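Local coordinates for alanine racemase (Enterococcus faecalis, PDB 3E5P), which belongs to the alanine racemase family, pairing a TIM-barrel domain with a largely beta-stranded C-terminal domain and carrying bound pyridoxal-5'-phosphate, at residues H6-L11 with T250-H255; I284-G289 with G310-D315; F297-N302 with V331-K336. The protein carries 1 engineered substitution. All coordinates share one frame; numbering follows the deposited sequence.

Interaction 1: residues H6-L11 with T250-H255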
ATOM      1  N   HIS C   6      -6.361 -14.406 -10.529  1.00 36.81           N
ATOM      2  CA  HIS C   6      -6.575 -14.591 -11.962  1.00 36.14           C
ATOM      3  C   HIS C   6      -5.886 -13.545 -12.840  1.00 35.99           C
ATOM      4  O   HIS C   6      -6.308 -13.272 -13.964  1.00 35.09           O
ATOM      5  CB  HIS C   6      -8.074 -14.635 -12.262  1.00 36.53           C
ATOM      6  CG  HIS C   6      -8.766 -15.818 -11.659  1.00 37.71           C
ATOM      7  ND1 HIS C   6      -9.311 -15.798 -10.394  1.00 36.59           N
ATOM      8  CD2 HIS C   6      -8.925 -17.084 -12.116  1.00 36.91           C
ATOM      9  CE1 HIS C   6      -9.772 -17.000 -10.095  1.00 37.33           C
ATOM     10  NE2 HIS C   6      -9.550 -17.799 -11.123  1.00 36.41           N
ATOM     11  N   ARG C   7      -4.810 -12.970 -12.315  1.00 35.84           N
ATOM     12  CA  ARG C   7      -4.048 -11.967 -13.034  1.00 35.24           C
ATOM     13  C   ARG C   7      -2.574 -12.386 -13.016  1.00 33.57           C
ATOM     14  O   ARG C   7      -2.059 -12.826 -11.989  1.00 33.03           O
ATOM     15  CB  ARG C   7      -4.234 -10.612 -12.368  1.00 35.72           C
ATOM     16  CG  ARG C   7      -3.682  -9.474 -13.177  1.00 35.83           C
ATOM     17  CD  ARG C   7      -3.730  -8.198 -12.387  1.00 35.51           C
ATOM     18  NE  ARG C   7      -2.967  -8.316 -11.154  1.00 32.49           N
ATOM     19  CZ  ARG C   7      -2.845  -7.334 -10.273  1.00 33.83           C
ATOM     20  NH1 ARG C   7      -3.445  -6.178 -10.516  1.00 32.04           N
ATOM     21  NH2 ARG C   7      -2.133  -7.506  -9.160  1.00 35.69           N
ATOM     22  N   PRO C   8      -1.874 -12.246 -14.152  1.00 32.53           N
ATOM     23  CA  PRO C   8      -0.458 -12.625 -14.266  1.00 31.63           C
ATOM     24  C   PRO C   8       0.562 -11.982 -13.315  1.00 31.51           C
ATOM     25  O   PRO C   8       1.669 -12.500 -13.153  1.00 33.96           O
ATOM     26  CB  PRO C   8      -0.150 -12.348 -15.734  1.00 30.30           C
ATOM     27  CG  PRO C   8      -1.056 -11.205 -16.056  1.00 31.82           C
ATOM     28  CD  PRO C   8      -2.346 -11.623 -15.401  1.00 31.74           C
ATOM     29  N   THR C   9       0.203 -10.869 -12.682  1.00 29.24           N
ATOM     30  CA  THR C   9       1.116 -10.196 -11.756  1.00 27.03           C
ATOM     31  C   THR C   9       1.325 -11.027 -10.489  1.00 27.38           C
ATOM     32  O   THR C   9       0.359 -11.508  -9.890  1.00 27.02           O
ATOM     33  CB  THR C   9       0.558  -8.859 -11.364  1.00 26.56           C
ATOM     34  OG1 THR C   9       0.211  -8.143 -12.547  1.00 23.42           O
ATOM     35  CG2 THR C   9       1.571  -8.077 -10.574  1.00 28.24           C
ATOM     36  N   ARG C  10       2.575 -11.179 -10.055  1.00 25.92           N
ATOM     37  CA  ARG C  10       2.830 -12.008  -8.879  1.00 24.08           C
ATOM     38  C   ARG C  10       4.116 -11.679  -8.111  1.00 23.73           C
ATOM     39  O   ARG C  10       5.109 -11.249  -8.701  1.00 24.10           O
ATOM     40  CB  ARG C  10       2.853 -13.477  -9.315  1.00 22.03           C
ATOM     41  CG  ARG C  10       2.580 -14.464  -8.205  1.00 24.89           C
ATOM     42  CD  ARG C  10       1.427 -15.406  -8.566  1.00 21.50           C
ATOM     43  NE  ARG C  10       0.268 -14.680  -9.065  1.00 23.75           N
ATOM     44  CZ  ARG C  10      -0.837 -15.258  -9.518  1.00 24.81           C
ATOM     45  NH1 ARG C  10      -0.940 -16.575  -9.533  1.00 24.35           N
ATOM     46  NH2 ARG C  10      -1.832 -14.520  -9.977  1.00 28.38           N
ATOM     47  N   LEU C  11       4.079 -11.887  -6.794  1.00 23.61           N
ATOM     48  CA  LEU C  11       5.218 -11.658  -5.906  1.00 24.60           C
ATOM     49  C   LEU C  11       5.789 -13.012  -5.475  1.00 24.64           C
ATOM     50  O   LEU C  11       5.116 -13.781  -4.799  1.00 25.40           O
ATOM     51  CB  LEU C  11       4.775 -10.884  -4.654  1.00 25.98           C
ATOM     52  CG  LEU C  11       4.719  -9.347  -4.638  1.00 26.28           C
ATOM     53  CD1 LEU C  11       3.833  -8.880  -3.515  1.00 22.94           C
ATOM     54  CD2 LEU C  11       6.110  -8.773  -4.470  1.00 26.82           C
ATOM     55  N   THR C 250       7.036 -10.281 -10.494  1.00 27.87           N
ATOM     56  CA  THR C 250       6.796 -10.680 -11.868  1.00 28.28           C
ATOM     57  C   THR C 250       5.431 -10.309 -12.418  1.00 28.54           C
ATOM     58  O   THR C 250       4.462 -10.191 -11.671  1.00 30.70           O
ATOM     59  CB  THR C 250       6.972 -12.208 -11.980  1.00 27.29           C
ATOM     60  OG1 THR C 250       8.362 -12.527 -11.849  1.00 28.43           O
ATOM     61  CG2 THR C 250       6.451 -12.731 -13.287  1.00 29.70           C
ATOM     62  N   SER C 251       5.368 -10.124 -13.733  1.00 26.62           N
ATOM     63  CA  SER C 251       4.112  -9.819 -14.418  1.00 26.90           C
ATOM     64  C   SER C 251       4.235 -10.287 -15.861  1.00 28.44           C
ATOM     65  O   SER C 251       5.120 -11.083 -16.172  1.00 30.83           O
ATOM     66  CB  SER C 251       3.789  -8.325 -14.379  1.00 24.75           C
ATOM     67  OG  SER C 251       2.431  -8.105 -14.733  1.00 18.70           O
ATOM     68  N   GLU C 252       3.370  -9.800 -16.743  1.00 29.11           N
ATOM     69  CA  GLU C 252       3.425 -10.234 -18.126  1.00 31.60           C
ATOM     70  C   GLU C 252       2.726  -9.279 -19.084  1.00 32.17           C
ATOM     71  O   GLU C 252       1.753  -8.625 -18.718  1.00 33.32           O
ATOM     72  CB  GLU C 252       2.819 -11.643 -18.241  1.00 33.45           C
ATOM     73  CG  GLU C 252       1.677 -11.790 -19.249  1.00 38.04           C
ATOM     74  CD  GLU C 252       1.176 -13.235 -19.399  1.00 41.68           C
ATOM     75  OE1 GLU C 252       0.311 -13.472 -20.276  1.00 41.08           O
ATOM     76  OE2 GLU C 252       1.638 -14.131 -18.646  1.00 43.02           O
ATOM     77  N   LEU C 253       3.236  -9.192 -20.310  1.00 31.57           N
ATOM     78  CA  LEU C 253       2.637  -8.333 -21.325  1.00 31.14           C
ATOM     79  C   LEU C 253       1.277  -8.932 -21.641  1.00 32.43           C
ATOM     80  O   LEU C 253       1.174 -10.131 -21.885  1.00 33.77           O
ATOM     81  CB  LEU C 253       3.485  -8.319 -22.602  1.00 30.07           C
ATOM     82  CG  LEU C 253       4.914  -7.757 -22.559  1.00 31.27           C
ATOM     83  CD1 LEU C 253       5.538  -7.861 -23.947  1.00 27.28           C
ATOM     84  CD2 LEU C 253       4.906  -6.298 -22.082  1.00 30.41           C
ATOM     85  N   ILE C 254       0.227  -8.124 -21.620  1.00 32.55           N
ATOM     86  CA  ILE C 254      -1.089  -8.655 -21.932  1.00 33.44           C
ATOM     87  C   ILE C 254      -1.660  -7.956 -23.149  1.00 34.49           C
ATOM     88  O   ILE C 254      -2.828  -8.121 -23.484  1.00 36.36           O
ATOM     89  CB  ILE C 254      -2.062  -8.484 -20.763  1.00 34.00           C
ATOM     90  CG1 ILE C 254      -2.156  -7.006 -20.379  1.00 31.82           C
ATOM     91  CG2 ILE C 254      -1.616  -9.344 -19.594  1.00 32.17           C
ATOM     92  CD1 ILE C 254      -3.281  -6.714 -19.422  1.00 31.95           C
ATOM     93  N   HIS C 255      -0.820  -7.175 -23.810  1.00 34.27           N
ATOM     94  CA  HIS C 255      -1.229  -6.448 -24.992  1.00 35.31           C
ATOM     95  C   HIS C 255       0.004  -5.786 -25.572  1.00 35.19           C
ATOM     96  O   HIS C 255       0.774  -5.163 -24.850  1.00 34.42           O
ATOM     97  CB  HIS C 255      -2.286  -5.399 -24.635  1.00 35.89           C
ATOM     98  CG  HIS C 255      -2.892  -4.716 -25.822  1.00 39.13           C
ATOM     99  ND1 HIS C 255      -2.621  -3.404 -26.148  1.00 40.68           N
ATOM    100  CD2 HIS C 255      -3.761  -5.162 -26.761  1.00 40.98           C
ATOM    101  CE1 HIS C 255      -3.296  -3.070 -27.235  1.00 40.16           C
ATOM    102  NE2 HIS C 255      -3.996  -4.119 -27.626  1.00 42.54           N
TER
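R10 and T250 face each other as an antiparallel hydrogen-bonded pair, joined by R10 N to T250 O at 2.7 Å and T250 N to R10 O at 2.8 Å. The same T250 carbonyl also takes a CA-H...O contact from T9 CA at 3.3 Å.

Hydroxyls form the second link. S251 points OG anti to its backbone N (chi1 -165°) and donates to T9 OG1 over 3.1 Å. T9 OG1 has another partner in the carbonyl of P283, so a threonine suits a place where one small polar atom must serve two neighbours. The long chain of R10, by contrast, turns off from T250: its NE reaches back to T9 O at 3.3 Å, from above that carbonyl's plane, and its NH2 bonds to W5 O.

Apolar contact completes the join. P8 CG meets I254 CG2 at 4.0 Å, the two side chains crossing at about a right angle, while P8 CB lies alongside the extended chain of E252. The compact proline ring fits this bend just ahead of the strand.

Strand 10-13 thus docks antiparallel on strand 247-252, bringing the N-terminal end of the chain into the mixed sheet of the C-terminal domain.

Interaction 2: residues I284-G289 with G310-D315; sequences IGYADG and GRVCMD. With PPI (propanoic acid), chain K.
The Y286 ring carries the backbone of M314 on one face: M314 CA stands 3.5 Å from the ring centroid, only 14° off the normal, a CH-pi contact. At the ring's edge lie V312 O, 3.5 Å from Y286 CD2, and the propanoic acid, whose closeness to the tyrosine hydroxyl is doubtful in the model. The chi1 of 54° sets Y286 CG between its own backbone N and carbonyl carbon, a setting that brings one ring face against M314 CA.

The M314 side chain runs over the phenol. With CG anti to the backbone N (chi1 -172°) it rests that atom on A287 CB at 3.5 Å, and a bend at chi3 turns CE towards the tyrosine hydroxyl. Methionine's unbranched chain can touch both the A287 methyl and the phenol, and alanine's single methyl allows the close approach of M314 CG.

The two loops form part of the active-site region at the subunit interface: D315 touches pyridoxal-5'-phosphate, M314 N donates to propanoic acid O2 at 3.0 Å, and Y286 packs on Y356 of the second subunit. The 3-10 turn 286-288 presents its first amides to the other loop, Y286 N to C313 O at 3.0 Å and A287 N to M314 O at 3.1 Å, both in the carbonyl plane. G285 CA comes so close to M314 O that glycine, without a side chain, fits well.

D288 OD2 accepts G285 N through its anti lone pair, a side-chain bond that closes back over the 3-10 turn. R365 forms salt bridges to both D288 and D315 and thereby links the two loops, while D288 OD1 also pairs with R7.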
ATOM      1  N   ILE C 284      -0.055  -4.105 -13.854  1.00 24.53           N
ATOM      2  CA  ILE C 284       0.345  -3.713 -12.499  1.00 22.10           C
ATOM      3  C   ILE C 284       0.317  -2.189 -12.503  1.00 22.80           C
ATOM      4  O   ILE C 284       0.810  -1.558 -13.451  1.00 21.63           O
ATOM      5  CB  ILE C 284       1.767  -4.180 -12.130  1.00 21.05           C
ATOM      6  CG1 ILE C 284       2.052  -3.843 -10.662  1.00 18.51           C
ATOM      7  CG2 ILE C 284       2.796  -3.480 -13.012  1.00 23.14           C
ATOM      8  CD1 ILE C 284       3.291  -4.517 -10.095  1.00 14.69           C
ATOM      9  N   GLY C 285      -0.281  -1.603 -11.468  1.00 19.12           N
ATOM     10  CA  GLY C 285      -0.367  -0.155 -11.386  1.00 19.25           C
ATOM     11  C   GLY C 285       0.002   0.351 -10.006  1.00 20.71           C
ATOM     12  O   GLY C 285       0.492  -0.410  -9.175  1.00 22.43           O
ATOM     13  N   TYR C 286      -0.232   1.628  -9.736  1.00 19.77           N
ATOM     14  CA  TYR C 286       0.116   2.133  -8.422  1.00 21.67           C
ATOM     15  C   TYR C 286      -0.739   1.543  -7.306  1.00 22.15           C
ATOM     16  O   TYR C 286      -0.233   1.315  -6.217  1.00 24.18           O
ATOM     17  CB  TYR C 286       0.117   3.674  -8.395  1.00 21.09           C
ATOM     18  CG  TYR C 286      -1.129   4.370  -8.873  1.00 19.54           C
ATOM     19  CD1 TYR C 286      -2.247   4.470  -8.050  1.00 20.05           C
ATOM     20  CD2 TYR C 286      -1.178   4.963 -10.145  1.00 20.09           C
ATOM     21  CE1 TYR C 286      -3.392   5.141  -8.468  1.00 18.97           C
ATOM     22  CE2 TYR C 286      -2.316   5.637 -10.583  1.00 19.86           C
ATOM     23  CZ  TYR C 286      -3.427   5.719  -9.736  1.00 21.30           C
ATOM     24  OH  TYR C 286      -4.587   6.328 -10.159  1.00 21.34           O
ATOM     25  N   ALA C 287      -2.007   1.252  -7.577  1.00 22.27           N
ATOM     26  CA  ALA C 287      -2.882   0.660  -6.561  1.00 22.65           C
ATOM     27  C   ALA C 287      -2.315  -0.671  -6.065  1.00 24.73           C
ATOM     28  O   ALA C 287      -2.792  -1.228  -5.083  1.00 25.61           O
ATOM     29  CB  ALA C 287      -4.286   0.442  -7.126  1.00 23.75           C
ATOM     30  N   ASP C 288      -1.301  -1.174  -6.764  1.00 25.34           N
ATOM     31  CA  ASP C 288      -0.642  -2.428  -6.409  1.00 23.70           C
ATOM     32  C   ASP C 288       0.658  -2.097  -5.709  1.00 22.33           C
ATOM     33  O   ASP C 288       1.342  -2.982  -5.208  1.00 20.54           O
ATOM     34  CB  ASP C 288      -0.307  -3.256  -7.666  1.00 23.20           C
ATOM     35  CG  ASP C 288      -1.538  -3.814  -8.351  1.00 24.40           C
ATOM     36  OD1 ASP C 288      -2.171  -4.732  -7.790  1.00 27.87           O
ATOM     37  OD2 ASP C 288      -1.875  -3.332  -9.448  1.00 23.17           O
ATOM     38  N   GLY C 289       1.013  -0.820  -5.702  1.00 19.83           N
ATOM     39  CA  GLY C 289       2.261  -0.427  -5.072  1.00 22.74           C
ATOM     40  C   GLY C 289       3.309   0.044  -6.069  1.00 24.37           C
ATOM     41  O   GLY C 289       4.335   0.586  -5.677  1.00 26.28           O
ATOM     42  N   GLY C 310       5.031   7.100 -20.232  1.00 19.90           N
ATOM     43  CA  GLY C 310       3.672   7.537 -19.968  1.00 20.91           C
ATOM     44  C   GLY C 310       3.270   7.321 -18.519  1.00 21.24           C
ATOM     45  O   GLY C 310       3.903   6.565 -17.787  1.00 22.65           O
ATOM     46  N   ARG C 311       2.198   7.971 -18.102  1.00 21.40           N
ATOM     47  CA  ARG C 311       1.756   7.853 -16.713  1.00 22.87           C
ATOM     48  C   ARG C 311       1.366   6.449 -16.261  1.00 21.34           C
ATOM     49  O   ARG C 311       0.603   5.762 -16.928  1.00 22.22           O
ATOM     50  CB  ARG C 311       0.589   8.801 -16.460  1.00 23.54           C
ATOM     51  CG  ARG C 311       0.819   9.759 -15.317  1.00 25.43           C
ATOM     52  CD  ARG C 311       2.054  10.572 -15.553  1.00 24.95           C
ATOM     53  NE  ARG C 311       1.993  11.885 -14.929  1.00 22.68           N
ATOM     54  CZ  ARG C 311       2.951  12.794 -15.058  1.00 20.59           C
ATOM     55  NH1 ARG C 311       4.028  12.508 -15.770  1.00 18.73           N
ATOM     56  NH2 ARG C 311       2.822  13.997 -14.527  1.00 20.94           N
ATOM     57  N   VAL C 312       1.908   6.028 -15.124  1.00 20.50           N
ATOM     58  CA  VAL C 312       1.574   4.731 -14.558  1.00 18.49           C
ATOM     59  C   VAL C 312       0.126   4.824 -14.134  1.00 18.41           C
ATOM     60  O   VAL C 312      -0.239   5.728 -13.395  1.00 16.46           O
ATOM     61  CB  VAL C 312       2.404   4.430 -13.301  1.00 19.08           C
ATOM     62  CG1 VAL C 312       1.883   3.169 -12.631  1.00 16.81           C
ATOM     63  CG2 VAL C 312       3.879   4.267 -13.663  1.00 16.73           C
ATOM     64  N   CYS C 313      -0.709   3.907 -14.595  1.00 20.21           N
ATOM     65  CA  CYS C 313      -2.120   3.942 -14.215  1.00 24.40           C
ATOM     66  C   CYS C 313      -2.366   3.259 -12.867  1.00 25.34           C
ATOM     67  O   CYS C 313      -1.452   2.759 -12.216  1.00 24.20           O
ATOM     68  CB  CYS C 313      -2.979   3.269 -15.285  1.00 25.63           C
ATOM     69  SG  CYS C 313      -2.841   4.036 -16.901  1.00 33.40           S
ATOM     70  N   MET C 314      -3.619   3.227 -12.454  1.00 26.90           N
ATOM     71  CA  MET C 314      -3.956   2.608 -11.195  1.00 26.27           C
ATOM     72  C   MET C 314      -3.713   1.114 -11.267  1.00 27.38           C
ATOM     73  O   MET C 314      -3.154   0.539 -10.338  1.00 28.06           O
ATOM     74  CB  MET C 314      -5.415   2.886 -10.863  1.00 27.75           C
ATOM     75  CG  MET C 314      -5.854   2.465  -9.475  1.00 27.46           C
ATOM     76  SD  MET C 314      -7.579   2.940  -9.255  1.00 29.09           S
ATOM     77  CE  MET C 314      -7.423   4.606  -8.616  1.00 27.32           C
ATOM     78  N   ASP C 315      -4.095   0.492 -12.382  1.00 26.45           N
ATOM     79  CA  ASP C 315      -3.956  -0.957 -12.533  1.00 27.80           C
ATOM     80  C   ASP C 315      -3.026  -1.470 -13.628  1.00 29.11           C
ATOM     81  O   ASP C 315      -2.992  -2.682 -13.883  1.00 27.59           O
ATOM     82  CB  ASP C 315      -5.333  -1.570 -12.750  1.00 29.11           C
ATOM     83  CG  ASP C 315      -6.377  -0.951 -11.862  1.00 31.42           C
ATOM     84  OD1 ASP C 315      -6.259  -1.095 -10.628  1.00 30.45           O
ATOM     85  OD2 ASP C 315      -7.306  -0.306 -12.397  1.00 33.08           O
TER
HETATM   86  C1  PPI K 400      -5.589   6.104 -13.133  1.00 57.19           C
HETATM   87  C2  PPI K 400      -4.801   7.355 -12.770  1.00 55.19           C
HETATM   88  C3  PPI K 400      -5.526   8.661 -13.075  1.00 53.37           C
HETATM   89  O1  PPI K 400      -6.681   5.875 -12.558  1.00 55.68           O
HETATM   90  O2  PPI K 400      -5.113   5.332 -13.993  1.00 59.44           O

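Interaction 3: residues F297-N302 with V331-K336; sequences FTVLVN and VTLVGK
V299 has CG1 anti to its carbonyl carbon (chi1 -66°), which leaves CG2 between the backbone N and the carbonyl carbon, facing V331. V331 carries CG1 anti to its backbone N (chi1 -173°), and these two methyls meet at 3.7 Å, the side chains crossing obliquely. L333 lies side by side with V299, its CD2 3.8 Å from V299 CB. Beta-branched valines and a leucine suit this buried side, where W290 packs on both V299 and L333.

L300 and T332 pair on the other side of the strands, with L300 CB 3.8 Å from T332 CB. Between them run the backbone bonds of an antiparallel hydrogen-bonded pair, L300 N to T332 O at 2.9 Å and T332 N to L300 O at 2.7 Å. They join strands 298-301 and 330-332 within the mixed sheet of the C-terminal domain. Just past this pair the second strand meets a classic beta bulge, L333 and V334 both facing L249, and the chain turns a corner.

G335 lies on that corner at phi 131°, a backbone shape that calls for glycine; its carbonyl O sits 3.8 Å from L300 CD1. Farther back, the F297 ring turns an edge to the L333 carbonyl, CE2 lying 4.4 Å from L333 O, and the same ring packs on helix 344-351.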
ATOM      1  N   PHE C 297      11.585   4.443 -14.987  1.00 27.12           N
ATOM      2  CA  PHE C 297      12.218   3.192 -14.581  1.00 24.96           C
ATOM      3  C   PHE C 297      12.125   2.196 -15.731  1.00 26.52           C
ATOM      4  O   PHE C 297      11.299   2.356 -16.637  1.00 27.85           O
ATOM      5  CB  PHE C 297      11.525   2.643 -13.327  1.00 23.08           C
ATOM      6  CG  PHE C 297      12.367   1.682 -12.529  1.00 21.16           C
ATOM      7  CD1 PHE C 297      13.540   2.105 -11.907  1.00 21.29           C
ATOM      8  CD2 PHE C 297      11.982   0.357 -12.379  1.00 20.90           C
ATOM      9  CE1 PHE C 297      14.313   1.224 -11.148  1.00 17.82           C
ATOM     10  CE2 PHE C 297      12.761  -0.535 -11.616  1.00 18.69           C
ATOM     11  CZ  PHE C 297      13.920  -0.097 -11.006  1.00 15.01           C
ATOM     12  N   THR C 298      12.982   1.180 -15.706  1.00 26.34           N
ATOM     13  CA  THR C 298      12.984   0.180 -16.764  1.00 25.77           C
ATOM     14  C   THR C 298      12.809  -1.194 -16.163  1.00 26.34           C
ATOM     15  O   THR C 298      13.434  -1.516 -15.154  1.00 26.54           O
ATOM     16  CB  THR C 298      14.308   0.191 -17.561  1.00 26.92           C
ATOM     17  OG1 THR C 298      15.403  -0.041 -16.667  1.00 29.96           O
ATOM     18  CG2 THR C 298      14.501   1.522 -18.264  1.00 25.42           C
ATOM     19  N   VAL C 299      11.945  -1.996 -16.774  1.00 25.60           N
ATOM     20  CA  VAL C 299      11.709  -3.347 -16.293  1.00 27.55           C
ATOM     21  C   VAL C 299      12.287  -4.304 -17.318  1.00 29.15           C
ATOM     22  O   VAL C 299      12.743  -3.880 -18.382  1.00 30.59           O
ATOM     23  CB  VAL C 299      10.201  -3.632 -16.075  1.00 27.58           C
ATOM     24  CG1 VAL C 299       9.677  -2.769 -14.934  1.00 24.79           C
ATOM     25  CG2 VAL C 299       9.418  -3.353 -17.353  1.00 30.21           C
ATOM     26  N   LEU C 300      12.269  -5.593 -17.001  1.00 29.12           N
ATOM     27  CA  LEU C 300      12.850  -6.588 -17.887  1.00 29.41           C
ATOM     28  C   LEU C 300      11.880  -7.495 -18.628  1.00 31.40           C
ATOM     29  O   LEU C 300      10.848  -7.914 -18.084  1.00 30.38           O
ATOM     30  CB  LEU C 300      13.821  -7.454 -17.094  1.00 29.72           C
ATOM     31  CG  LEU C 300      14.721  -6.685 -16.130  1.00 29.67           C
ATOM     32  CD1 LEU C 300      15.559  -7.667 -15.312  1.00 27.68           C
ATOM     33  CD2 LEU C 300      15.593  -5.732 -16.923  1.00 30.14           C
ATOM     34  N   VAL C 301      12.248  -7.779 -19.881  1.00 33.10           N
ATOM     35  CA  VAL C 301      11.516  -8.665 -20.789  1.00 35.24           C
ATOM     36  C   VAL C 301      12.571  -9.305 -21.693  1.00 35.92           C
ATOM     37  O   VAL C 301      13.392  -8.604 -22.283  1.00 36.69           O
ATOM     38  CB  VAL C 301      10.490  -7.903 -21.661  1.00 35.08           C
ATOM     39  CG1 VAL C 301      11.186  -6.835 -22.452  1.00 37.95           C
ATOM     40  CG2 VAL C 301       9.799  -8.861 -22.606  1.00 34.21           C
ATOM     41  N   ASN C 302      12.554 -10.633 -21.776  1.00 37.88           N
ATOM     42  CA  ASN C 302      13.516 -11.387 -22.575  1.00 38.71           C
ATOM     43  C   ASN C 302      14.949 -10.901 -22.366  1.00 39.05           C
ATOM     44  O   ASN C 302      15.731 -10.793 -23.307  1.00 39.02           O
ATOM     45  CB  ASN C 302      13.146 -11.340 -24.061  1.00 39.26           C
ATOM     46  CG  ASN C 302      11.856 -12.085 -24.361  1.00 42.16           C
ATOM     47  OD1 ASN C 302      11.610 -13.169 -23.822  1.00 42.22           O
ATOM     48  ND2 ASN C 302      11.024 -11.511 -25.230  1.00 43.40           N
ATOM     49  N   VAL C 331       7.326 -10.387 -17.658  1.00 28.93           N
ATOM     50  CA  VAL C 331       7.947  -9.101 -17.397  1.00 27.46           C
ATOM     51  C   VAL C 331       8.499  -9.093 -15.981  1.00 25.43           C
ATOM     52  O   VAL C 331       7.743  -9.227 -15.021  1.00 24.65           O
ATOM     53  CB  VAL C 331       6.927  -7.953 -17.535  1.00 28.31           C
ATOM     54  CG1 VAL C 331       7.643  -6.611 -17.433  1.00 30.16           C
ATOM     55  CG2 VAL C 331       6.170  -8.077 -18.866  1.00 29.16           C
ATOM     56  N   THR C 332       9.815  -8.941 -15.850  1.00 24.03           N
ATOM     57  CA  THR C 332      10.445  -8.917 -14.532  1.00 24.89           C
ATOM     58  C   THR C 332      10.572  -7.494 -14.010  1.00 24.59           C
ATOM     59  O   THR C 332      11.403  -6.715 -14.484  1.00 23.39           O
ATOM     60  CB  THR C 332      11.861  -9.558 -14.555  1.00 24.46           C
ATOM     61  OG1 THR C 332      11.749 -10.946 -14.869  1.00 28.11           O
ATOM     62  CG2 THR C 332      12.547  -9.424 -13.197  1.00 23.25           C
ATOM     63  N   LEU C 333       9.751  -7.162 -13.026  1.00 25.09           N
ATOM     64  CA  LEU C 333       9.783  -5.833 -12.440  1.00 27.06           C
ATOM     65  C   LEU C 333      10.942  -5.728 -11.449  1.00 26.58           C
ATOM     66  O   LEU C 333      11.702  -4.762 -11.458  1.00 25.19           O
ATOM     67  CB  LEU C 333       8.451  -5.559 -11.753  1.00 27.05           C
ATOM     68  CG  LEU C 333       7.269  -5.610 -12.732  1.00 26.59           C
ATOM     69  CD1 LEU C 333       5.959  -5.609 -11.955  1.00 30.21           C
ATOM     70  CD2 LEU C 333       7.314  -4.424 -13.667  1.00 26.08           C
ATOM     71  N   VAL C 334      11.068  -6.744 -10.604  1.00 27.54           N
ATOM     72  CA  VAL C 334      12.126  -6.827  -9.604  1.00 27.15           C
ATOM     73  C   VAL C 334      12.677  -8.245  -9.707  1.00 28.75           C
ATOM     74  O   VAL C 334      11.911  -9.207  -9.709  1.00 29.82           O
ATOM     75  CB  VAL C 334      11.568  -6.606  -8.173  1.00 26.44           C
ATOM     76  CG1 VAL C 334      12.672  -6.821  -7.137  1.00 24.61           C
ATOM     77  CG2 VAL C 334      10.978  -5.206  -8.055  1.00 21.89           C
ATOM     78  N   GLY C 335      13.994  -8.375  -9.800  1.00 30.48           N
ATOM     79  CA  GLY C 335      14.597  -9.691  -9.920  1.00 32.58           C
ATOM     80  C   GLY C 335      15.608  -9.740 -11.050  1.00 33.61           C
ATOM     81  O   GLY C 335      15.912  -8.710 -11.649  1.00 34.12           O
ATOM     82  N   LYS C 336      16.124 -10.932 -11.349  1.00 33.60           N
ATOM     83  CA  LYS C 336      17.113 -11.093 -12.415  1.00 33.90           C
ATOM     84  C   LYS C 336      16.522 -11.728 -13.656  1.00 33.97           C
ATOM     85  O   LYS C 336      15.543 -12.475 -13.575  1.00 35.63           O
ATOM     86  CB  LYS C 336      18.296 -11.941 -11.936  1.00 35.02           C
ATOM     87  CG  LYS C 336      18.856 -11.503 -10.592  1.00 36.99           C
ATOM     88  CD  LYS C 336      20.321 -11.886 -10.396  1.00 36.26           C
ATOM     89  CE  LYS C 336      20.515 -13.365 -10.161  1.00 37.21           C
ATOM     90  NZ  LYS C 336      21.935 -13.653  -9.813  1.00 37.63           N
TER

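In the fold
All three contacts lie in or against the C-terminal domain, on one side of the chain's centre. Interactions 1 and 3, about 12 Å apart between centres, belong to the same mixed sheet, where strands 247-252 and 330-332 are neighbours and S251 O probably accepts a bond from V331 N. Interaction 2 lies about 13 Å from interaction 1 and is tied to it by the salt bridge of R7 with D288; I284 packs on L333 of interaction 3, about 16 Å off. Interactions 1 and 2 touch the second subunit, and D315, beside pyridoxal-5'-phosphate, makes a weak hydrogen bond to its K40. Interaction 1 closes first along the chain; the segments of 2 and 3 then alternate, interweaving active-site loops and sheet strands.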